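Local coordinates for protein afamin (Homo sapiens, PDB 6FAK) that carries hydrophobic molecules in body fluids, binding vitamin E and keeping lipidated Wnt proteins soluble and active, at residues I28-E40 against F104-P116. Numbering follows the deposited sequence.
Sequences IAFAQYVQEATFE and FFYNKKSDVGFLP. With NA (sodium ion), chain F; NAG (2-acetamido-2-deoxy-beta-D-glucopyranose), chain B.
Gln35 turns the edge of its carboxamide to the backbone of Lys109 and uses both ends of it: Lys109 N donates to Gln35 OE1 at 2.8 Å, at 173° and on a lone pair, while Gln35 NE2 returns a 3.0 Å bond to Lys109 O. This pair of bonds fixes the amide's rotation. Nearer its own backbone, Gln35 CB meets the edge of the Phe114 ring at CZ (3.8 Å). Both segments belong to the first domain of the all-helical albumin fold, where the turn between helices 22-33 and 39-58 packs against the irregular chain that follows helix 97-106. At the helix end, the Tyr33 ring takes the edge of Phe104 on one face, the planes 72° apart, and Lys108 NZ stands over the opposite face in a cation-pi contact, 4.6 Å from the ring centroid. Lys108 reaches there on a chain extended beyond CG, its ammonium also bound by Pro150 O; Tyr33 OH bonds to Glu250 O, in the second domain. Asn107 ND2 donates to Tyr33 O (3.0 Å), and a water bridges that oxygen to Gln35 OE1 and Lys109 NZ. Lys109, bent at its second torsion (108°), brings NZ to the syn lone pair of Glu36 OE2, a 2.6 Å salt bridge.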
# COMPACT_ATOMS: atom_id res chain seq x y z
N ILE A 28 13.10 -1.08 -14.34
CA ILE A 28 11.93 -0.97 -13.46
C ILE A 28 10.64 -1.12 -14.31
O ILE A 28 9.81 -1.95 -14.00
CB ILE A 28 11.86 0.37 -12.72
CG1 ILE A 28 12.99 0.48 -11.67
CG2 ILE A 28 10.52 0.52 -12.01
CD1 ILE A 28 13.07 1.79 -10.94
N ALA A 29 10.53 -0.34 -15.38
CA ALA A 29 9.30 -0.38 -16.21
C ALA A 29 9.02 -1.81 -16.78
O ALA A 29 7.91 -2.31 -16.72
CB ALA A 29 9.42 0.61 -17.36
N PHE A 30 10.06 -2.39 -17.38
CA PHE A 30 9.96 -3.66 -18.05
C PHE A 30 9.61 -4.76 -17.05
O PHE A 30 8.65 -5.50 -17.28
CB PHE A 30 11.25 -3.99 -18.79
CG PHE A 30 11.15 -5.13 -19.78
CD1 PHE A 30 9.98 -5.75 -20.13
CD2 PHE A 30 12.31 -5.56 -20.39
CE1 PHE A 30 9.94 -6.78 -21.07
CE2 PHE A 30 12.32 -6.63 -21.29
CZ PHE A 30 11.11 -7.23 -21.66
N ALA A 31 10.31 -4.75 -15.92
CA ALA A 31 10.11 -5.76 -14.86
C ALA A 31 8.74 -5.68 -14.24
O ALA A 31 8.16 -6.72 -13.89
CB ALA A 31 11.20 -5.64 -13.79
N GLN A 32 8.20 -4.46 -14.09
CA GLN A 32 6.84 -4.32 -13.53
C GLN A 32 5.75 -4.74 -14.53
O GLN A 32 4.79 -5.38 -14.13
CB GLN A 32 6.57 -2.88 -13.05
CG GLN A 32 7.46 -2.45 -11.90
CD GLN A 32 7.07 -1.11 -11.33
OE1 GLN A 32 6.85 -0.14 -12.09
NE2 GLN A 32 7.04 -1.02 -9.98
N TYR A 33 5.87 -4.32 -15.79
CA TYR A 33 4.92 -4.68 -16.81
C TYR A 33 4.93 -6.16 -17.19
O TYR A 33 3.88 -6.75 -17.47
CB TYR A 33 5.10 -3.79 -18.04
CG TYR A 33 4.43 -2.41 -17.89
CD1 TYR A 33 3.07 -2.29 -17.57
CD2 TYR A 33 5.13 -1.26 -18.12
CE1 TYR A 33 2.46 -1.05 -17.47
CE2 TYR A 33 4.53 -0.00 -18.01
CZ TYR A 33 3.21 0.08 -17.69
OH TYR A 33 2.61 1.32 -17.60
N VAL A 34 6.12 -6.76 -17.22
CA VAL A 34 6.31 -8.14 -17.74
C VAL A 34 7.14 -8.85 -16.68
O VAL A 34 8.39 -8.95 -16.76
CB VAL A 34 6.99 -8.17 -19.14
CG1 VAL A 34 6.93 -9.59 -19.70
CG2 VAL A 34 6.31 -7.22 -20.13
N GLN A 35 6.44 -9.26 -15.65
CA GLN A 35 7.08 -9.75 -14.45
C GLN A 35 7.73 -11.13 -14.65
O GLN A 35 8.52 -11.54 -13.81
CB GLN A 35 6.04 -9.82 -13.31
CG GLN A 35 5.58 -8.45 -12.83
CD GLN A 35 4.28 -8.55 -12.14
OE1 GLN A 35 3.27 -8.52 -12.79
NE2 GLN A 35 4.31 -8.75 -10.81
N GLU A 36 7.36 -11.82 -15.72
CA GLU A 36 7.97 -13.10 -16.13
C GLU A 36 9.24 -12.93 -16.94
O GLU A 36 9.99 -13.91 -17.12
CB GLU A 36 6.99 -13.97 -16.97
CG GLU A 36 5.62 -14.16 -16.36
CD GLU A 36 4.63 -12.95 -16.58
OE1 GLU A 36 5.03 -11.88 -17.16
OE2 GLU A 36 3.42 -13.09 -16.18
N ALA A 37 9.51 -11.73 -17.46
CA ALA A 37 10.71 -11.50 -18.26
C ALA A 37 12.01 -11.76 -17.48
O ALA A 37 12.10 -11.47 -16.26
CB ALA A 37 10.73 -10.12 -18.88
N THR A 38 12.99 -12.35 -18.19
CA THR A 38 14.26 -12.74 -17.63
C THR A 38 15.18 -11.53 -17.63
O THR A 38 14.93 -10.53 -18.31
CB THR A 38 14.94 -13.88 -18.48
OG1 THR A 38 15.15 -13.41 -19.82
CG2 THR A 38 14.05 -15.13 -18.55
N PHE A 39 16.26 -11.62 -16.89
CA PHE A 39 17.27 -10.55 -16.85
C PHE A 39 17.99 -10.31 -18.18
O PHE A 39 18.30 -9.16 -18.51
CB PHE A 39 18.30 -10.75 -15.72
CG PHE A 39 19.17 -9.55 -15.49
CD1 PHE A 39 18.70 -8.45 -14.79
CD2 PHE A 39 20.44 -9.46 -16.09
CE1 PHE A 39 19.48 -7.32 -14.61
CE2 PHE A 39 21.23 -8.34 -15.91
CZ PHE A 39 20.75 -7.26 -15.16
N GLU A 40 18.22 -11.36 -18.94
CA GLU A 40 18.78 -11.22 -20.29
C GLU A 40 17.87 -10.39 -21.18
O GLU A 40 18.34 -9.56 -21.98
CB GLU A 40 19.01 -12.59 -20.94
CG GLU A 40 20.16 -13.36 -20.32
CD GLU A 40 20.49 -14.66 -21.04
OE1 GLU A 40 21.57 -15.24 -20.73
OE2 GLU A 40 19.70 -15.12 -21.90
N PHE A 104 -1.55 -3.14 -20.89
CA PHE A 104 -0.28 -3.31 -20.16
C PHE A 104 -0.46 -3.15 -18.62
O PHE A 104 0.09 -3.93 -17.83
CB PHE A 104 0.81 -2.39 -20.70
CG PHE A 104 1.69 -3.05 -21.73
CD1 PHE A 104 2.58 -4.04 -21.35
CD2 PHE A 104 1.57 -2.75 -23.07
CE1 PHE A 104 3.39 -4.67 -22.30
CE2 PHE A 104 2.38 -3.36 -24.03
CZ PHE A 104 3.30 -4.32 -23.65
N PHE A 105 -1.24 -2.14 -18.25
CA PHE A 105 -1.63 -1.94 -16.89
C PHE A 105 -2.39 -3.13 -16.28
O PHE A 105 -2.08 -3.53 -15.16
CB PHE A 105 -2.44 -0.64 -16.76
CG PHE A 105 -3.06 -0.45 -15.43
CD1 PHE A 105 -2.30 -0.01 -14.37
CD2 PHE A 105 -4.42 -0.64 -15.24
CE1 PHE A 105 -2.89 0.18 -13.12
CE2 PHE A 105 -5.00 -0.45 -13.99
CZ PHE A 105 -4.22 -0.04 -12.95
N TYR A 106 -3.39 -3.64 -17.01
CA TYR A 106 -4.09 -4.84 -16.60
C TYR A 106 -3.24 -6.11 -16.55
O TYR A 106 -3.64 -7.05 -15.87
CB TYR A 106 -5.38 -5.10 -17.41
CG TYR A 106 -6.48 -4.10 -17.18
CD1 TYR A 106 -6.82 -3.70 -15.90
CD2 TYR A 106 -7.21 -3.56 -18.23
CE1 TYR A 106 -7.81 -2.78 -15.67
CE2 TYR A 106 -8.23 -2.63 -18.01
CZ TYR A 106 -8.51 -2.24 -16.72
OH TYR A 106 -9.53 -1.35 -16.42
N ASN A 107 -2.12 -6.14 -17.26
CA ASN A 107 -1.20 -7.27 -17.28
C ASN A 107 -0.42 -7.46 -15.97
O ASN A 107 0.12 -8.54 -15.73
CB ASN A 107 -0.22 -7.11 -18.44
CG ASN A 107 0.51 -8.42 -18.81
OD1 ASN A 107 -0.14 -9.39 -19.07
ND2 ASN A 107 1.85 -8.42 -18.84
N LYS A 108 -0.30 -6.41 -15.14
CA LYS A 108 0.44 -6.53 -13.87
C LYS A 108 -0.27 -7.49 -12.95
O LYS A 108 -1.51 -7.47 -12.89
CB LYS A 108 0.60 -5.16 -13.19
CG LYS A 108 1.49 -4.26 -14.02
CD LYS A 108 1.78 -2.94 -13.35
CE LYS A 108 2.80 -2.11 -14.10
NZ LYS A 108 3.25 -1.03 -13.19
N LYS A 109 0.49 -8.32 -12.25
CA LYS A 109 -0.06 -9.26 -11.25
C LYS A 109 0.37 -8.87 -9.85
O LYS A 109 1.59 -8.82 -9.57
CB LYS A 109 0.45 -10.68 -11.52
CG LYS A 109 -0.07 -11.26 -12.85
CD LYS A 109 1.06 -11.31 -13.86
CE LYS A 109 0.56 -11.49 -15.28
NZ LYS A 109 1.68 -11.14 -16.16
N SER A 110 -0.62 -8.60 -9.00
CA SER A 110 -0.39 -8.40 -7.56
C SER A 110 0.18 -9.63 -6.88
O SER A 110 1.07 -9.50 -6.04
CB SER A 110 -1.71 -8.01 -6.86
OG SER A 110 -2.78 -8.71 -7.47
N ASP A 111 -0.28 -10.82 -7.28
CA ASP A 111 0.12 -12.09 -6.62
C ASP A 111 1.42 -12.53 -7.30
O ASP A 111 1.40 -13.00 -8.42
CB ASP A 111 -1.00 -13.15 -6.74
CG ASP A 111 -0.51 -14.60 -6.42
OD1 ASP A 111 0.55 -14.80 -5.84
OD2 ASP A 111 -1.22 -15.54 -6.76
N VAL A 112 2.55 -12.26 -6.67
CA VAL A 112 3.86 -12.57 -7.26
C VAL A 112 4.38 -13.95 -6.79
O VAL A 112 5.55 -14.20 -6.87
CB VAL A 112 4.87 -11.41 -7.10
CG1 VAL A 112 4.33 -10.20 -7.83
CG2 VAL A 112 5.16 -11.04 -5.64
N GLY A 113 3.48 -14.85 -6.39
CA GLY A 113 3.83 -16.18 -5.87
C GLY A 113 4.30 -17.10 -6.98
O GLY A 113 4.89 -18.14 -6.69
N PHE A 114 4.03 -16.74 -8.24
CA PHE A 114 4.65 -17.42 -9.39
C PHE A 114 6.18 -17.24 -9.54
O PHE A 114 6.81 -17.94 -10.37
CB PHE A 114 3.95 -17.10 -10.72
CG PHE A 114 4.07 -15.66 -11.14
CD1 PHE A 114 5.14 -15.23 -11.94
CD2 PHE A 114 3.17 -14.72 -10.70
CE1 PHE A 114 5.29 -13.91 -12.31
CE2 PHE A 114 3.32 -13.37 -11.08
CZ PHE A 114 4.37 -12.98 -11.88
N LEU A 115 6.77 -16.30 -8.80
CA LEU A 115 8.22 -16.07 -8.81
C LEU A 115 8.91 -16.92 -7.75
O LEU A 115 8.32 -17.17 -6.70
CB LEU A 115 8.51 -14.58 -8.57
CG LEU A 115 8.07 -13.70 -9.78
CD1 LEU A 115 8.37 -12.25 -9.53
CD2 LEU A 115 8.65 -14.12 -11.11
N PRO A 116 10.19 -17.30 -7.98
CA PRO A 116 10.93 -18.01 -6.95
C PRO A 116 11.16 -17.16 -5.71
O PRO A 116 10.95 -15.93 -5.74
CB PRO A 116 12.29 -18.29 -7.62
CG PRO A 116 12.44 -17.23 -8.62
CD PRO A 116 11.05 -16.90 -9.11
NA NA F . 7.03 -19.10 -5.70
C1 NAG B . -13.53 -1.91 -12.15
C2 NAG B . -13.55 -1.94 -13.67
C3 NAG B . -13.48 -0.52 -14.22
C4 NAG B . -14.60 0.32 -13.62
C5 NAG B . -14.59 0.23 -12.09
C6 NAG B . -15.78 0.97 -11.49
C7 NAG B . -12.56 -3.58 -15.22
C8 NAG B . -13.91 -3.68 -15.88
N2 NAG B . -12.44 -2.74 -14.18
O3 NAG B . -13.61 -0.54 -15.65
O4 NAG B . -14.45 1.69 -14.03
O5 NAG B . -14.64 -1.15 -11.67
O6 NAG B . -17.00 0.37 -11.92
O7 NAG B . -11.61 -4.23 -15.62
O HOH W 1 5.48 0.07 -14.57
O HOH W 2 3.51 -8.79 -15.57
O HOH W 3 3.37 -10.87 -19.07
O HOH W 4 7.66 -18.04 -3.69